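Local coordinates for pirin family protein (Acinetobacter baumannii, PDB 6D0P) that probably oxidises flavonols such as quercetin as a metal-dependent dioxygenase, being a pirin-family protein built from two cupin domains with one metal site per subunit, at residues H15-W18 against P24-N27; N27-D32 against K226-L231; L44-P49 against V209-A214. All coordinates share one frame; numbering follows the deposited sequence. Where two conformers were deposited one is given.

Interaction 1 (H15-W18 against P24-N27); sequences HMHW and PVYN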
ATOM      1  N   HIS A  15     -16.407  -2.676   6.909  1.00 18.59           N
ATOM      2  CA  HIS A  15     -17.259  -3.226   5.870  1.00 20.88           C
ATOM      3  C   HIS A  15     -16.376  -3.796   4.759  1.00 19.57           C
ATOM      4  O   HIS A  15     -15.744  -3.046   4.059  1.00 20.45           O
ATOM      5  CB  HIS A  15     -18.169  -2.124   5.311  1.00 24.78           C
ATOM      6  CG  HIS A  15     -19.382  -2.626   4.603  1.00 29.09           C
ATOM      7  ND1 HIS A  15     -20.461  -1.799   4.317  1.00 32.73           N
ATOM      8  CD2 HIS A  15     -19.720  -3.864   4.169  1.00 31.45           C
ATOM      9  CE1 HIS A  15     -21.396  -2.508   3.705  1.00 34.11           C
ATOM     10  NE2 HIS A  15     -20.962  -3.774   3.598  1.00 34.81           N
HETATM   11  N   MSE A  16     -16.350  -5.118   4.614  0.70 19.19           N
HETATM   12  CA  MSE A  16     -15.487  -5.786   3.611  0.70 18.79           C
HETATM   13  C   MSE A  16     -16.125  -5.905   2.254  0.70 18.69           C
HETATM   14  O   MSE A  16     -17.343  -6.049   2.134  0.70 18.95           O
HETATM   15  CB  MSE A  16     -15.175  -7.199   4.130  0.70 19.34           C
HETATM   16  CG  MSE A  16     -14.129  -7.976   3.314  0.70 20.66           C
HETATM   17 SE   MSE A  16     -15.054  -9.185   2.056  0.70 22.70          SE
HETATM   18  CE  MSE A  16     -15.270 -10.690   3.311  0.70 21.84           C
ATOM     19  N   HIS A  17     -15.304  -5.840   1.214  1.00 17.69           N
ATOM     20  CA  HIS A  17     -15.772  -6.084  -0.156  1.00 17.71           C
ATOM     21  C   HIS A  17     -14.738  -7.002  -0.815  1.00 16.46           C
ATOM     22  O   HIS A  17     -13.567  -7.046  -0.390  1.00 14.84           O
ATOM     23  CB  HIS A  17     -16.026  -4.795  -0.956  1.00 18.71           C
ATOM     24  CG  HIS A  17     -14.793  -4.118  -1.435  1.00 18.20           C
ATOM     25  ND1 HIS A  17     -14.108  -3.191  -0.672  1.00 18.12           N
ATOM     26  CD2 HIS A  17     -14.137  -4.202  -2.612  1.00 18.83           C
ATOM     27  CE1 HIS A  17     -13.053  -2.781  -1.343  1.00 19.26           C
ATOM     28  NE2 HIS A  17     -13.059  -3.376  -2.544  1.00 18.54           N
ATOM     29  N   TRP A  18     -15.168  -7.691  -1.860  1.00 15.79           N
ATOM     30  CA  TRP A  18     -14.327  -8.622  -2.567  1.00 15.68           C
ATOM     31  C   TRP A  18     -13.743  -7.998  -3.831  1.00 16.20           C
ATOM     32  O   TRP A  18     -14.471  -7.343  -4.601  1.00 15.31           O
ATOM     33  CB  TRP A  18     -15.128  -9.878  -2.933  1.00 16.72           C
ATOM     34  CG  TRP A  18     -15.389 -10.796  -1.784  1.00 17.12           C
ATOM     35  CD1 TRP A  18     -16.453 -10.786  -0.928  1.00 19.15           C
ATOM     36  CD2 TRP A  18     -14.533 -11.862  -1.349  1.00 17.63           C
ATOM     37  NE1 TRP A  18     -16.329 -11.792  -0.006  1.00 19.47           N
ATOM     38  CE2 TRP A  18     -15.153 -12.459  -0.229  1.00 18.47           C
ATOM     39  CE3 TRP A  18     -13.310 -12.374  -1.794  1.00 16.62           C
ATOM     40  CZ2 TRP A  18     -14.585 -13.544   0.452  1.00 18.86           C
ATOM     41  CZ3 TRP A  18     -12.763 -13.457  -1.125  1.00 17.47           C
ATOM     42  CH2 TRP A  18     -13.394 -14.027  -0.026  1.00 17.66           C
ATOM     43  N   PRO A  24     -10.493 -10.533  -0.001  1.00 14.60           N
ATOM     44  CA  PRO A  24     -11.533  -9.984   0.858  1.00 14.78           C
ATOM     45  C   PRO A  24     -10.910  -8.806   1.602  1.00 14.66           C
ATOM     46  O   PRO A  24     -10.164  -9.030   2.547  1.00 15.17           O
ATOM     47  CB  PRO A  24     -11.914 -11.139   1.777  1.00 15.14           C
ATOM     48  CG  PRO A  24     -10.655 -11.942   1.918  1.00 15.23           C
ATOM     49  CD  PRO A  24      -9.857 -11.700   0.641  1.00 15.10           C
ATOM     50  N   VAL A  25     -11.207  -7.589   1.156  1.00 14.10           N
ATOM     51  CA  VAL A  25     -10.499  -6.419   1.653  1.00 14.23           C
ATOM     52  C   VAL A  25     -11.430  -5.400   2.324  1.00 14.18           C
ATOM     53  O   VAL A  25     -12.622  -5.303   2.047  1.00 14.65           O
ATOM     54  CB  VAL A  25      -9.738  -5.733   0.504  1.00 14.84           C
ATOM     55  CG1 VAL A  25      -8.646  -6.624  -0.073  1.00 15.53           C
ATOM     56  CG2 VAL A  25     -10.683  -5.274  -0.599  1.00 15.83           C
ATOM     57  N   TYR A  26     -10.796  -4.592   3.169  1.00 13.85           N
ATOM     58  CA  TYR A  26     -11.384  -3.427   3.795  1.00 13.72           C
ATOM     59  C   TYR A  26     -10.640  -2.239   3.191  1.00 13.36           C
ATOM     60  O   TYR A  26      -9.396  -2.145   3.338  1.00 12.98           O
ATOM     61  CB  TYR A  26     -11.185  -3.445   5.314  1.00 14.56           C
ATOM     62  CG  TYR A  26     -11.831  -4.618   6.000  1.00 16.00           C
ATOM     63  CD1 TYR A  26     -11.205  -5.857   6.060  1.00 17.21           C
ATOM     64  CD2 TYR A  26     -13.114  -4.515   6.503  1.00 17.28           C
ATOM     65  CE1 TYR A  26     -11.819  -6.952   6.657  1.00 17.40           C
ATOM     66  CE2 TYR A  26     -13.748  -5.599   7.086  1.00 18.27           C
ATOM     67  CZ  TYR A  26     -13.092  -6.808   7.194  1.00 18.75           C
ATOM     68  OH  TYR A  26     -13.741  -7.854   7.778  1.00 19.79           O
ATOM     69  N   ASN A  27     -11.349  -1.424   2.441  1.00 13.90           N
ATOM     70  CA  ASN A  27     -10.758  -0.237   1.870  1.00 14.41           C
ATOM     71  C   ASN A  27     -10.551   0.748   3.014  1.00 14.67           C
ATOM     72  O   ASN A  27     -11.535   1.158   3.617  1.00 15.13           O
ATOM     73  CB  ASN A  27     -11.637   0.414   0.803  1.00 15.37           C
ATOM     74  CG  ASN A  27     -10.996   1.682   0.290  1.00 17.25           C
ATOM     75  OD1 ASN A  27     -11.451   2.778   0.600  1.00 19.21           O
ATOM     76  ND2 ASN A  27      -9.872   1.541  -0.381  1.00 17.30           N
TER
HETATM   77  O   HOH W   1     -14.181  -2.159   1.901  1.00 12.88           O

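Interaction 2 (N27-D32 against K226-L231); sequences NLFSYD and KTVAIL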
ATOM      1  N   ASN A  27     -11.349  -1.424   2.441  1.00 13.90           N
ATOM      2  CA  ASN A  27     -10.758  -0.237   1.870  1.00 14.41           C
ATOM      3  C   ASN A  27     -10.551   0.748   3.014  1.00 14.67           C
ATOM      4  O   ASN A  27     -11.535   1.158   3.617  1.00 15.13           O
ATOM      5  CB  ASN A  27     -11.637   0.414   0.803  1.00 15.37           C
ATOM      6  CG  ASN A  27     -10.996   1.682   0.290  1.00 17.25           C
ATOM      7  OD1 ASN A  27     -11.451   2.778   0.600  1.00 19.21           O
ATOM      8  ND2 ASN A  27      -9.872   1.541  -0.381  1.00 17.30           N
ATOM      9  N   LEU A  28      -9.319   1.098   3.311  1.00 14.38           N
ATOM     10  CA  LEU A  28      -9.059   2.011   4.447  1.00 15.64           C
ATOM     11  C   LEU A  28      -8.996   3.465   3.973  1.00 17.09           C
ATOM     12  O   LEU A  28      -9.278   4.374   4.760  1.00 16.88           O
ATOM     13  CB  LEU A  28      -7.798   1.569   5.172  1.00 16.08           C
ATOM     14  CG  LEU A  28      -7.845   0.135   5.689  1.00 17.34           C
ATOM     15  CD1 LEU A  28      -6.660  -0.140   6.592  1.00 19.34           C
ATOM     16  CD2 LEU A  28      -9.158  -0.135   6.414  1.00 18.56           C
ATOM     17  N   PHE A  29      -8.623   3.691   2.724  1.00 15.29           N
ATOM     18  CA  PHE A  29      -8.732   5.036   2.170  1.00 16.38           C
ATOM     19  C   PHE A  29      -8.723   4.943   0.644  1.00 16.14           C
ATOM     20  O   PHE A  29      -8.199   3.979   0.026  1.00 13.93           O
ATOM     21  CB  PHE A  29      -7.669   6.008   2.718  1.00 15.47           C
ATOM     22  CG  PHE A  29      -6.221   5.729   2.400  1.00 14.68           C
ATOM     23  CD1 PHE A  29      -5.709   5.934   1.126  1.00 15.33           C
ATOM     24  CD2 PHE A  29      -5.340   5.333   3.399  1.00 14.72           C
ATOM     25  CE1 PHE A  29      -4.365   5.687   0.864  1.00 15.38           C
ATOM     26  CE2 PHE A  29      -4.002   5.126   3.146  1.00 15.17           C
ATOM     27  CZ  PHE A  29      -3.514   5.308   1.869  1.00 15.21           C
ATOM     28  N   SER A  30      -9.310   5.977   0.062  1.00 17.43           N
ATOM     29  CA  SER A  30      -9.395   6.127  -1.368  1.00 18.57           C
ATOM     30  C   SER A  30      -9.322   7.611  -1.758  1.00 18.05           C
ATOM     31  O   SER A  30      -9.922   8.454  -1.106  1.00 19.34           O
ATOM     32  CB  SER A  30     -10.663   5.497  -1.895  1.00 20.35           C
ATOM     33  OG  SER A  30     -10.799   5.775  -3.282  1.00 22.86           O
ATOM     34  N   TYR A  31      -8.691   7.878  -2.901  1.00 19.41           N
ATOM     35  CA  TYR A  31      -8.558   9.229  -3.469  1.00 20.68           C
ATOM     36  C   TYR A  31      -9.945   9.771  -3.846  1.00 23.11           C
ATOM     37  O   TYR A  31     -10.135  10.970  -3.955  1.00 22.00           O
ATOM     38  CB  TYR A  31      -7.679   9.220  -4.724  1.00 20.99           C
ATOM     39  CG  TYR A  31      -8.275   8.526  -5.915  1.00 22.15           C
ATOM     40  CD1 TYR A  31      -9.075   9.220  -6.812  1.00 24.24           C
ATOM     41  CD2 TYR A  31      -8.034   7.190  -6.160  1.00 22.01           C
ATOM     42  CE1 TYR A  31      -9.656   8.587  -7.899  1.00 25.38           C
ATOM     43  CE2 TYR A  31      -8.573   6.550  -7.260  1.00 24.09           C
ATOM     44  CZ  TYR A  31      -9.405   7.246  -8.122  1.00 26.29           C
ATOM     45  OH  TYR A  31      -9.946   6.616  -9.206  1.00 26.96           O
ATOM     46  N   ASP A  32     -10.877   8.859  -4.060  1.00 23.96           N
ATOM     47  CA  ASP A  32     -12.217   9.212  -4.500  1.00 32.13           C
ATOM     48  C   ASP A  32     -12.988   9.878  -3.356  1.00 32.70           C
ATOM     49  O   ASP A  32     -13.914  10.608  -3.611  1.00 32.18           O
ATOM     50  CB  ASP A  32     -12.989   7.984  -4.994  1.00 39.01           C
ATOM     51  CG  ASP A  32     -14.184   8.351  -5.858  1.00 48.81           C
ATOM     52  OD1 ASP A  32     -13.987   9.092  -6.848  1.00 54.70           O
ATOM     53  OD2 ASP A  32     -15.303   7.906  -5.529  1.00 59.95           O
ATOM     54  N   LYS A 226      -8.159  -1.365  11.546  1.00 16.40           N
ATOM     55  CA  LYS A 226      -8.819  -1.011  10.295  0.50 17.46           C
ATOM     56  C   LYS A 226      -9.058   0.501  10.278  1.00 16.97           C
ATOM     57  O   LYS A 226     -10.141   0.945   9.878  1.00 17.05           O
ATOM     58  CB  LYS A 226     -10.150  -1.755  10.125  0.50 18.92           C
ATOM     59  CG  LYS A 226     -10.127  -3.268  10.309  0.50 21.14           C
ATOM     60  CD  LYS A 226     -11.499  -3.891  10.079  0.50 22.15           C
ATOM     61  CE  LYS A 226     -11.699  -5.238  10.738  0.50 23.78           C
ATOM     62  NZ  LYS A 226     -10.770  -6.258  10.208  0.50 25.89           N
ATOM     63  N   THR A 227      -8.058   1.278  10.728  1.00 16.12           N
ATOM     64  CA  THR A 227      -8.219   2.742  10.827  1.00 17.84           C
ATOM     65  C   THR A 227      -7.044   3.469  10.161  1.00 16.98           C
ATOM     66  O   THR A 227      -5.881   2.991  10.210  1.00 18.03           O
ATOM     67  CB  THR A 227      -8.282   3.201  12.295  1.00 20.57           C
ATOM     68  OG1 THR A 227      -9.432   2.657  12.962  1.00 22.39           O
ATOM     69  CG2 THR A 227      -8.371   4.704  12.451  1.00 21.26           C
ATOM     70  N   VAL A 228      -7.349   4.592   9.525  1.00 15.55           N
ATOM     71  CA  VAL A 228      -6.321   5.507   9.059  1.00 16.03           C
ATOM     72  C   VAL A 228      -6.530   6.857   9.759  1.00 14.53           C
ATOM     73  O   VAL A 228      -7.649   7.373   9.796  1.00 14.35           O
ATOM     74  CB  VAL A 228      -6.295   5.690   7.529  1.00 17.10           C
ATOM     75  CG1 VAL A 228      -7.630   6.120   6.954  1.00 21.34           C
ATOM     76  CG2 VAL A 228      -5.217   6.686   7.129  1.00 18.58           C
ATOM     77  N   ALA A 229      -5.459   7.381  10.325  1.00 13.81           N
ATOM     78  CA  ALA A 229      -5.429   8.703  10.911  1.00 14.51           C
ATOM     79  C   ALA A 229      -4.637   9.628   9.977  1.00 15.08           C
ATOM     80  O   ALA A 229      -3.605   9.245   9.440  1.00 14.92           O
ATOM     81  CB  ALA A 229      -4.800   8.679  12.282  1.00 14.53           C
ATOM     82  N   ILE A 230      -5.113  10.862   9.850  1.00 15.38           N
ATOM     83  CA  ILE A 230      -4.457  11.890   9.079  1.00 15.26           C
ATOM     84  C   ILE A 230      -3.859  12.908  10.056  1.00 15.60           C
ATOM     85  O   ILE A 230      -4.569  13.444  10.934  1.00 14.21           O
ATOM     86  CB  ILE A 230      -5.471  12.509   8.101  1.00 17.47           C
ATOM     87  CG1 ILE A 230      -5.973  11.419   7.145  1.00 21.10           C
ATOM     88  CG2 ILE A 230      -4.881  13.704   7.358  1.00 18.95           C
ATOM     89  CD1 ILE A 230      -6.967  11.882   6.159  1.00 25.57           C
ATOM     90  N   LEU A 231      -2.550  13.119   9.954  1.00 15.30           N
ATOM     91  CA  LEU A 231      -1.861  14.109  10.794  1.00 16.61           C
ATOM     92  C   LEU A 231      -1.584  15.355   9.940  1.00 17.06           C
ATOM     93  O   LEU A 231      -1.670  15.319   8.706  1.00 19.01           O
ATOM     94  CB  LEU A 231      -0.555  13.551  11.362  1.00 17.35           C
ATOM     95  CG  LEU A 231      -0.606  12.216  12.101  1.00 18.87           C
ATOM     96  CD1 LEU A 231       0.699  11.966  12.832  1.00 19.86           C
ATOM     97  CD2 LEU A 231      -1.756  12.107  13.064  1.00 20.44           C
TER

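Interaction 3 (L44-P49 against V209-A214); sequences LDYAAP and VVLEGA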
ATOM      1  N   LEU A  44      -5.721   2.369  -0.244  1.00 14.55           N
ATOM      2  CA  LEU A  44      -5.192   1.295   0.615  1.00 15.53           C
ATOM      3  C   LEU A  44      -6.321   0.302   0.873  1.00 15.16           C
ATOM      4  O   LEU A  44      -7.402   0.666   1.425  1.00 14.40           O
ATOM      5  CB  LEU A  44      -4.629   1.839   1.937  1.00 17.22           C
ATOM      6  CG  LEU A  44      -3.782   0.847   2.742  1.00 20.01           C
ATOM      7  CD1 LEU A  44      -3.005   1.553   3.846  1.00 24.03           C
ATOM      8  CD2 LEU A  44      -4.624  -0.266   3.347  1.00 20.53           C
ATOM      9  N   ASP A  45      -6.076  -0.923   0.427  1.00 15.21           N
ATOM     10  CA  ASP A  45      -6.981  -2.052   0.653  1.00 15.66           C
ATOM     11  C   ASP A  45      -6.277  -3.048   1.575  1.00 14.35           C
ATOM     12  O   ASP A  45      -5.146  -3.482   1.288  1.00 14.95           O
ATOM     13  CB  ASP A  45      -7.358  -2.772  -0.635  1.00 17.11           C
ATOM     14  CG  ASP A  45      -8.465  -2.114  -1.435  1.00 20.51           C
ATOM     15  OD1 ASP A  45      -9.179  -1.251  -0.867  1.00 22.11           O
ATOM     16  OD2 ASP A  45      -8.624  -2.516  -2.624  1.00 23.45           O
ATOM     17  N   TYR A  46      -6.943  -3.419   2.654  1.00 13.65           N
ATOM     18  CA  TYR A  46      -6.355  -4.369   3.593  1.00 13.86           C
ATOM     19  C   TYR A  46      -7.128  -5.684   3.608  1.00 13.51           C
ATOM     20  O   TYR A  46      -8.294  -5.725   4.012  1.00 13.21           O
ATOM     21  CB  TYR A  46      -6.315  -3.760   4.995  1.00 13.98           C
ATOM     22  CG  TYR A  46      -5.912  -4.693   6.106  1.00 14.62           C
ATOM     23  CD1 TYR A  46      -4.828  -5.538   5.983  1.00 15.86           C
ATOM     24  CD2 TYR A  46      -6.574  -4.681   7.320  1.00 15.94           C
ATOM     25  CE1 TYR A  46      -4.429  -6.374   7.022  1.00 16.37           C
ATOM     26  CE2 TYR A  46      -6.185  -5.506   8.369  1.00 17.11           C
ATOM     27  CZ  TYR A  46      -5.117  -6.366   8.219  1.00 16.52           C
ATOM     28  OH  TYR A  46      -4.732  -7.193   9.247  1.00 16.92           O
ATOM     29  N   ALA A  47      -6.484  -6.759   3.177  1.00 14.74           N
ATOM     30  CA  ALA A  47      -7.079  -8.081   3.329  1.00 14.89           C
ATOM     31  C   ALA A  47      -6.715  -8.578   4.729  1.00 16.12           C
ATOM     32  O   ALA A  47      -5.597  -9.068   4.940  1.00 17.26           O
ATOM     33  CB  ALA A  47      -6.579  -9.018   2.268  1.00 16.17           C
ATOM     34  N   ALA A  48      -7.602  -8.363   5.686  1.00 14.49           N
ATOM     35  CA  ALA A  48      -7.400  -8.873   7.029  1.00 15.82           C
ATOM     36  C   ALA A  48      -7.390 -10.405   6.971  1.00 16.31           C
ATOM     37  O   ALA A  48      -7.942 -10.974   6.029  1.00 16.36           O
ATOM     38  CB  ALA A  48      -8.482  -8.355   7.934  1.00 16.75           C
ATOM     39  N   PRO A  49      -6.779 -11.066   7.954  1.00 17.01           N
ATOM     40  CA  PRO A  49      -6.632 -12.546   7.943  1.00 17.42           C
ATOM     41  C   PRO A  49      -7.948 -13.254   7.599  1.00 17.37           C
ATOM     42  O   PRO A  49      -8.967 -13.043   8.269  1.00 16.98           O
ATOM     43  CB  PRO A  49      -6.129 -12.903   9.344  1.00 18.22           C
ATOM     44  CG  PRO A  49      -5.347 -11.673   9.742  1.00 18.76           C
ATOM     45  CD  PRO A  49      -6.131 -10.514   9.162  1.00 18.11           C
ATOM     46  N   VAL A 209      -1.639   4.216   9.648  1.00 13.47           N
ATOM     47  CA  VAL A 209      -2.591   3.149   9.373  1.00 14.17           C
ATOM     48  C   VAL A 209      -2.436   2.073  10.453  1.00 14.54           C
ATOM     49  O   VAL A 209      -1.338   1.569  10.665  1.00 14.91           O
ATOM     50  CB  VAL A 209      -2.391   2.551   7.974  1.00 14.73           C
ATOM     51  CG1 VAL A 209      -3.395   1.430   7.692  1.00 16.34           C
ATOM     52  CG2 VAL A 209      -2.475   3.620   6.903  1.00 15.77           C
ATOM     53  N   VAL A 210      -3.529   1.789  11.147  1.00 13.14           N
ATOM     54  CA  VAL A 210      -3.561   0.751  12.128  1.00 14.78           C
ATOM     55  C   VAL A 210      -4.329  -0.416  11.514  1.00 14.10           C
ATOM     56  O   VAL A 210      -5.520  -0.330  11.309  1.00 14.85           O
ATOM     57  CB  VAL A 210      -4.191   1.231  13.449  1.00 15.63           C
ATOM     58  CG1 VAL A 210      -4.230   0.118  14.493  1.00 16.41           C
ATOM     59  CG2 VAL A 210      -3.458   2.445  13.977  1.00 17.70           C
ATOM     60  N   LEU A 211      -3.628  -1.498  11.200  1.00 14.12           N
ATOM     61  CA  LEU A 211      -4.268  -2.654  10.610  1.00 14.73           C
ATOM     62  C   LEU A 211      -4.990  -3.475  11.676  1.00 15.96           C
ATOM     63  O   LEU A 211      -6.142  -3.907  11.471  1.00 14.78           O
ATOM     64  CB  LEU A 211      -3.218  -3.512   9.900  1.00 15.36           C
ATOM     65  CG  LEU A 211      -2.457  -2.829   8.773  1.00 15.65           C
ATOM     66  CD1 LEU A 211      -1.363  -3.752   8.253  1.00 16.60           C
ATOM     67  CD2 LEU A 211      -3.380  -2.400   7.645  1.00 15.94           C
ATOM     68  N   GLU A 212      -4.332  -3.656  12.812  1.00 16.49           N
ATOM     69  CA  GLU A 212      -4.843  -4.464  13.899  1.00 18.81           C
ATOM     70  C   GLU A 212      -4.203  -3.963  15.192  1.00 17.85           C
ATOM     71  O   GLU A 212      -3.042  -3.600  15.183  1.00 17.30           O
ATOM     72  CB  GLU A 212      -4.472  -5.928  13.640  1.00 22.32           C
ATOM     73  CG  GLU A 212      -5.080  -6.927  14.593  1.00 27.27           C
ATOM     74  CD  GLU A 212      -4.498  -8.324  14.386  1.00 35.21           C
ATOM     75  OE1 GLU A 212      -4.672  -8.911  13.251  1.00 36.09           O
ATOM     76  OE2 GLU A 212      -3.833  -8.818  15.324  1.00 39.71           O
ATOM     77  N   GLY A 213      -4.979  -3.916  16.267  1.00 17.76           N
ATOM     78  CA  GLY A 213      -4.462  -3.505  17.563  1.00 18.57           C
ATOM     79  C   GLY A 213      -5.071  -2.205  18.038  1.00 19.18           C
ATOM     80  O   GLY A 213      -6.229  -1.880  17.710  1.00 18.12           O
ATOM     81  N   ALA A 214      -4.273  -1.453  18.800  1.00 18.58           N
ATOM     82  CA  ALA A 214      -4.736  -0.214  19.434  1.00 18.79           C
ATOM     83  C   ALA A 214      -3.521   0.604  19.853  1.00 18.53           C
ATOM     84  O   ALA A 214      -2.678   0.110  20.631  1.00 19.14           O
ATOM     85  CB  ALA A 214      -5.573  -0.535  20.640  1.00 20.55           C
TER
HETATM   86  O   HOH W   2      -6.467  -7.953  11.404  1.00 29.27           O

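Interaction 1 (H15-W18 against P24-N27)
His-17 and Val-25 form an antiparallel hydrogen-bonded pair, His-17 N giving its hydrogen to Val-25 O at 2.9 Å and Val-25 N to His-17 O at the same length, both bonds close to straight; Trp-18 and Pro-24 follow as the non-hydrogen-bonded pair. Side chains pack across the hairpin on both of its faces. On the face of Trp-18 and Pro-24, the proline sets CB over the indole, its ring crossing the indole at a slant: Pro-24 CB sits 3.7 Å from the centroid of the six-membered ring of Trp-18, only 9° off the ring normal, a well-centred CH-pi contact. Met-16, a selenomethionine modelled in two conformers, in one of them rests SE above the same indole face and against Pro-24; this contact is accordingly less certain. Further along, Met-16 CB stands over the face of the Tyr-26 ring, 3.9 Å from its centroid. The other face carries another CH-pi contact, this time from a methyl group. With CG set between the backbone N and the carbonyl carbon (chi1 76°), the His-17 imidazole is folded back over its partner strand, and Val-25 CG2 lies under one ring face at 3.5 Å from His-17 CE1. A water in the plane of this imidazole bonds to His-17 ND1 at 2.8 Å, donates to His-15 O and accepts from Asn-27 N at 3.0 Å, so it bridges the strands where direct pairing has stopped. Beyond the hairpin, Tyr-26 makes backbone hydrogen bonds with Tyr-46, and Trp-18 packs edge-to-face with Tyr-50. The side chain of Val-25 lies about 10 Å from that of Glu-110, a manganese ligand. Together these features describe an antiparallel beta hairpin at the margin of a sheet in the N-terminal, metal-bearing cupin domain.

Interaction 2 (N27-D32 against K226-L231)
Across the interface between the two cupin domains of a pirin, Val-228 meets the carbonyl of Leu-28 and the ring of Phe-29, with no hydrogen bond between the two segments. The two methyls of Val-228 divide the work. Val-228 CG1 lies against the backbone, 3.3 Å from Leu-28 O, whereas Val-228 CG2, anti to the backbone N, meets the Phe-29 ring obliquely at 4.0 Å from Phe-29 CD2. The two side chains of this second pair cross at about a right angle. At the other end, Leu-28 CD2 rests beside Lys-226 O at 3.8 Å, while the lysine chain runs away to a cation-pi contact with Tyr-26. Two bulges shape the meeting strands: Leu-28 and Phe-29 both face Leu-44, a classic beta bulge that lets two consecutive residues point toward the partner domain, and Lys-226 and Thr-227 both face Val-210, a G1 bulge. Next to Leu-28 in the chain, Asn-27 ND2 hydrogen-bonds Phe-29 O at 3.0 Å from above the carbonyl plane and also bonds to Asp-45, while Asn-27 OD1 takes a bond from Arg-33. Leu-44, Val-209 and Leu-207 extend the apolar cluster, giving the buried packing of sheet on sheet that joins the two cupin domains of this pirin-family bicupin.

Interaction 3 (L44-P49 against V209-A214)
Glu-212 OE1 is gripped by a water that donates to it at 2.7 Å and by a salt bridge from Lys-247; the same water donates to Tyr-46 OH at 2.9 Å, linking the two segments indirectly. This bridge lies at the border of the bicupin interface, where strand 41-52 of the N-terminal cupin faces the end of strand 205-210 of the C-terminal one. Tyr-46 OH has a second partner in Glu-124, so the hydroxyl is held by both. Leu-211 and Glu-212 form a classic beta bulge facing Lys-247, and both point toward strand 41-52: the glutamate to the water, the leucine to the tyrosine ring. Leu-211 CD2 sits over one face of that ring, 3.8 Å from the centroid and 14° off the normal, a CH-pi contact, while Ala-48 N lies over the opposite face. Swung anti to its backbone N (chi1 172°), the phenol reaches toward the C-terminal domain, bringing Tyr-46 CE2 within 3.5 Å of Leu-211 O. Val-126 packs on both Tyr-46 and Leu-211. Deeper in, two branched side chains meet tip to tip, Leu-44 CD1 touching Val-209 CG2 at 3.7 Å.

From the N terminus, interaction 1 closes first, a short hairpin that brings 24-27 back beside 15-18. The same strand, 23-30, goes on into interaction 2, whose contacts begin at Leu-28, just past the shared Asn-27, and this loop ends nearly two hundred residues later at 226-231. Interaction 3 opens and closes within that span, so it is enclosed by interaction 2 and does not cross it. Interaction 1 is local to the N-terminal cupin; the other two tie that domain to the C-terminal one. Their partners are neighbours on both sides: strands 23-30 and 41-52 pair through Leu-28 N and Leu-44 O (2.7 Å), strands 227-231 and 205-210 through Val-210 N and Thr-227 O.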